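Local coordinates for protein Xaa-Pro dipeptidase (Pyrococcus horikoshii, PDB 1WY2) that probably splits dipeptides that carry a C-terminal proline after a nonpolar residue, as a homodimeric metallopeptidase of the M24B family with two metal ions per subunit, at residues N18-N30 / I88-F101. Residues are numbered along the deposited sequence; the frame is centred on the assembly and turned at random.
With GOL (glycerol), chain G.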
# COMPACT_ATOMS: atom_id res chain seq x y z
N ASN A 18 24.88 10.15 -18.66
CA ASN A 18 25.14 8.78 -18.21
C ASN A 18 25.03 7.74 -19.32
O ASN A 18 24.93 6.55 -19.07
CB ASN A 18 24.18 8.43 -17.06
CG ASN A 18 24.53 9.15 -15.77
OD1 ASN A 18 25.33 8.67 -14.97
ND2 ASN A 18 23.93 10.32 -15.57
N SER A 19 25.05 8.22 -20.57
CA SER A 19 24.96 7.34 -21.73
C SER A 19 23.75 6.41 -21.69
O SER A 19 23.86 5.22 -21.95
CB SER A 19 26.24 6.51 -21.86
OG SER A 19 27.38 7.34 -21.99
N ILE A 20 22.60 6.98 -21.35
CA ILE A 20 21.36 6.21 -21.29
C ILE A 20 20.51 6.60 -22.50
O ILE A 20 20.35 7.78 -22.79
CB ILE A 20 20.58 6.51 -19.99
CG1 ILE A 20 21.39 6.03 -18.78
CG2 ILE A 20 19.21 5.84 -20.05
CD1 ILE A 20 20.78 6.41 -17.44
N ASP A 21 19.96 5.60 -23.19
CA ASP A 21 19.16 5.86 -24.38
C ASP A 21 17.71 6.24 -24.12
O ASP A 21 17.13 7.04 -24.86
CB ASP A 21 19.23 4.64 -25.31
CG ASP A 21 20.65 4.32 -25.73
OD1 ASP A 21 21.29 5.19 -26.35
OD2 ASP A 21 21.12 3.20 -25.44
N ALA A 22 17.12 5.67 -23.08
CA ALA A 22 15.74 5.97 -22.73
C ALA A 22 15.51 5.69 -21.26
O ALA A 22 16.26 4.93 -20.64
CB ALA A 22 14.79 5.13 -23.58
N VAL A 23 14.47 6.30 -20.70
CA VAL A 23 14.13 6.09 -19.30
C VAL A 23 12.68 5.66 -19.14
O VAL A 23 11.78 6.18 -19.81
CB VAL A 23 14.36 7.38 -18.47
CG1 VAL A 23 13.70 7.25 -17.09
CG2 VAL A 23 15.85 7.62 -18.31
N LEU A 24 12.46 4.68 -18.27
CA LEU A 24 11.13 4.17 -18.00
C LEU A 24 10.74 4.51 -16.56
O LEU A 24 11.46 4.16 -15.63
CB LEU A 24 11.09 2.65 -18.19
CG LEU A 24 9.79 1.95 -17.81
CD1 LEU A 24 8.65 2.48 -18.68
CD2 LEU A 24 9.94 0.45 -17.98
N ILE A 25 9.61 5.18 -16.39
CA ILE A 25 9.11 5.56 -15.06
C ILE A 25 7.80 4.80 -14.85
O ILE A 25 6.85 4.96 -15.63
CB ILE A 25 8.83 7.08 -14.98
CG1 ILE A 25 10.13 7.86 -15.22
CG2 ILE A 25 8.26 7.44 -13.60
CD1 ILE A 25 11.22 7.60 -14.19
N ALA A 26 7.73 3.98 -13.79
CA ALA A 26 6.54 3.19 -13.52
C ALA A 26 5.93 3.30 -12.12
O ALA A 26 4.77 2.93 -11.93
CB ALA A 26 6.83 1.72 -13.83
N LYS A 27 6.69 3.79 -11.15
CA LYS A 27 6.15 3.90 -9.79
C LYS A 27 5.13 5.04 -9.74
O LYS A 27 5.41 6.16 -10.17
CB LYS A 27 7.27 4.14 -8.78
CG LYS A 27 6.89 3.77 -7.35
CD LYS A 27 8.04 3.98 -6.37
CE LYS A 27 7.66 3.50 -4.97
NZ LYS A 27 8.76 3.70 -3.98
N ASN A 28 3.95 4.75 -9.20
CA ASN A 28 2.86 5.72 -9.11
C ASN A 28 3.23 7.15 -8.71
O ASN A 28 2.86 8.10 -9.40
CB ASN A 28 1.77 5.20 -8.17
CG ASN A 28 1.21 3.87 -8.62
OD1 ASN A 28 0.95 3.66 -9.80
ND2 ASN A 28 1.02 2.96 -7.67
N PRO A 29 3.94 7.32 -7.58
CA PRO A 29 4.30 8.69 -7.20
C PRO A 29 5.15 9.41 -8.24
O PRO A 29 4.98 10.61 -8.47
CB PRO A 29 5.03 8.50 -5.86
CG PRO A 29 5.57 7.11 -5.95
CD PRO A 29 4.44 6.35 -6.60
N ASN A 30 6.05 8.67 -8.89
CA ASN A 30 6.90 9.28 -9.92
C ASN A 30 6.12 9.58 -11.19
O ASN A 30 6.37 10.59 -11.85
CB ASN A 30 8.09 8.37 -10.23
CG ASN A 30 9.05 8.27 -9.06
OD1 ASN A 30 9.23 9.24 -8.32
ND2 ASN A 30 9.68 7.12 -8.90
N ILE A 88 15.92 -0.02 -27.90
CA ILE A 88 16.63 0.63 -26.81
C ILE A 88 17.79 -0.23 -26.31
O ILE A 88 17.60 -1.40 -25.99
CB ILE A 88 15.68 0.92 -25.63
CG1 ILE A 88 14.54 1.84 -26.10
CG2 ILE A 88 16.45 1.55 -24.48
CD1 ILE A 88 13.47 2.08 -25.05
N LYS A 89 18.98 0.36 -26.25
CA LYS A 89 20.16 -0.36 -25.79
C LYS A 89 20.30 -0.26 -24.27
O LYS A 89 20.28 -1.26 -23.56
CB LYS A 89 21.42 0.20 -26.45
CG LYS A 89 21.46 0.01 -27.96
CD LYS A 89 21.53 -1.46 -28.34
CE LYS A 89 22.80 -2.11 -27.81
NZ LYS A 89 22.91 -3.54 -28.20
N SER A 90 20.45 0.97 -23.78
CA SER A 90 20.59 1.22 -22.35
C SER A 90 19.33 1.90 -21.82
O SER A 90 19.01 3.02 -22.23
CB SER A 90 21.81 2.12 -22.11
OG SER A 90 22.04 2.33 -20.72
N LEU A 91 18.63 1.24 -20.91
CA LEU A 91 17.40 1.77 -20.33
C LEU A 91 17.57 2.21 -18.88
O LEU A 91 18.04 1.43 -18.05
CB LEU A 91 16.28 0.73 -20.41
CG LEU A 91 14.90 1.13 -19.88
CD1 LEU A 91 14.26 2.14 -20.85
CD2 LEU A 91 14.01 -0.09 -19.74
N GLY A 92 17.17 3.44 -18.57
CA GLY A 92 17.27 3.93 -17.21
C GLY A 92 16.01 3.53 -16.47
O GLY A 92 14.91 3.72 -16.99
N ILE A 93 16.15 2.97 -15.27
CA ILE A 93 14.99 2.53 -14.50
C ILE A 93 15.05 2.91 -13.02
O ILE A 93 16.11 3.23 -12.49
CB ILE A 93 14.80 0.99 -14.59
CG1 ILE A 93 16.04 0.28 -14.04
CG2 ILE A 93 14.55 0.57 -16.03
CD1 ILE A 93 15.84 -1.22 -13.83
N GLU A 94 13.89 2.86 -12.37
CA GLU A 94 13.78 3.17 -10.94
C GLU A 94 14.27 1.99 -10.12
O GLU A 94 14.16 0.84 -10.54
CB GLU A 94 12.32 3.44 -10.57
CG GLU A 94 11.67 4.58 -11.33
CD GLU A 94 10.18 4.37 -11.48
OE1 GLU A 94 9.78 3.35 -12.09
OE2 GLU A 94 9.40 5.22 -10.99
N SER A 95 14.78 2.27 -8.93
CA SER A 95 15.28 1.21 -8.06
C SER A 95 14.14 0.33 -7.56
O SER A 95 14.37 -0.73 -6.97
CB SER A 95 16.02 1.82 -6.87
OG SER A 95 17.19 2.50 -7.30
N SER A 96 12.91 0.77 -7.80
CA SER A 96 11.72 0.03 -7.36
C SER A 96 11.18 -0.94 -8.41
O SER A 96 10.29 -1.74 -8.11
CB SER A 96 10.62 1.01 -6.97
OG SER A 96 10.35 1.92 -8.04
N LEU A 97 11.70 -0.88 -9.63
CA LEU A 97 11.21 -1.76 -10.69
C LEU A 97 11.45 -3.22 -10.32
O LEU A 97 12.58 -3.62 -10.04
CB LEU A 97 11.89 -1.44 -12.02
CG LEU A 97 11.07 -1.83 -13.25
CD1 LEU A 97 9.76 -1.05 -13.25
CD2 LEU A 97 11.86 -1.55 -14.52
N PRO A 98 10.38 -4.03 -10.31
CA PRO A 98 10.47 -5.46 -9.95
C PRO A 98 11.21 -6.38 -10.92
O PRO A 98 11.23 -6.18 -12.14
CB PRO A 98 9.00 -5.85 -9.76
CG PRO A 98 8.29 -4.98 -10.74
CD PRO A 98 8.98 -3.64 -10.56
N TYR A 99 11.81 -7.42 -10.35
CA TYR A 99 12.58 -8.42 -11.08
C TYR A 99 11.83 -9.01 -12.28
O TYR A 99 12.35 -9.06 -13.39
CB TYR A 99 12.98 -9.55 -10.12
CG TYR A 99 13.76 -10.67 -10.77
CD1 TYR A 99 15.08 -10.48 -11.18
CD2 TYR A 99 13.18 -11.92 -10.97
CE1 TYR A 99 15.80 -11.51 -11.77
CE2 TYR A 99 13.89 -12.96 -11.56
CZ TYR A 99 15.20 -12.75 -11.96
OH TYR A 99 15.91 -13.78 -12.54
N GLY A 100 10.60 -9.46 -12.04
CA GLY A 100 9.80 -10.05 -13.10
C GLY A 100 9.61 -9.16 -14.31
O GLY A 100 9.69 -9.62 -15.45
N PHE A 101 9.36 -7.88 -14.05
CA PHE A 101 9.15 -6.92 -15.13
C PHE A 101 10.44 -6.70 -15.92
O PHE A 101 10.42 -6.61 -17.14
CB PHE A 101 8.66 -5.59 -14.56
CG PHE A 101 8.19 -4.62 -15.60
CD1 PHE A 101 7.03 -4.87 -16.33
CD2 PHE A 101 8.93 -3.47 -15.87
CE1 PHE A 101 6.61 -3.97 -17.31
CE2 PHE A 101 8.51 -2.58 -16.85
CZ PHE A 101 7.35 -2.83 -17.57
C1 GOL G . 12.46 4.59 -5.83
O1 GOL G . 11.33 4.00 -5.20
C2 GOL G . 12.04 5.54 -6.95
O2 GOL G . 11.21 6.58 -6.42
C3 GOL G . 13.27 6.17 -7.61
O3 GOL G . 14.13 5.18 -8.16
O HOH W 1 11.54 2.24 -13.78
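I20 lays CG2 over the backbone of S90 and G92 where strands 22-25 and 90-93 begin to pair, parallel neighbours inside the six-stranded mixed sheet of the creatinase/prolidase N-terminal domain. D21 grips S90 twice: its N donates to S90 O, while OD2, through its anti lone pair, takes S90 N at 2.9 Å; a short carboxylate just ahead of strand 22-25 can reach this first N-H of strand 90-93. A22 O receives G92 N at 2.7 Å, almost straight, and the small CB of A22 rests against I88 CD1. Glycine suits position 92, since a CB would run into V23 CG2. L24 N bonds to G92 O; the L24 side chain, with CG anti to the backbone N (chi1 174°), carries CD2 to the edge of the F101 ring, 3.5 Å from CE2.

Where direct pairing stops, a water joins L24 O to E94 N and OE1. OE1 is met from above the carboxylate plane by A26 N at 2.7 Å; OE2 takes K27 N on its syn side and N30 ND2, at 2.8 Å, on its anti side. K27, its ammonium reaching E292 and a glycerol, is the N-cap of helix 28-35, whose dipole probably favours this negative charge. A glutamine in place of E94 would probably leave A26 N, K27 N or N30 ND2 facing an NH2 group. OE2 lies 8° out of the N30 amide plane, though the carboxylate is turned 47° from it.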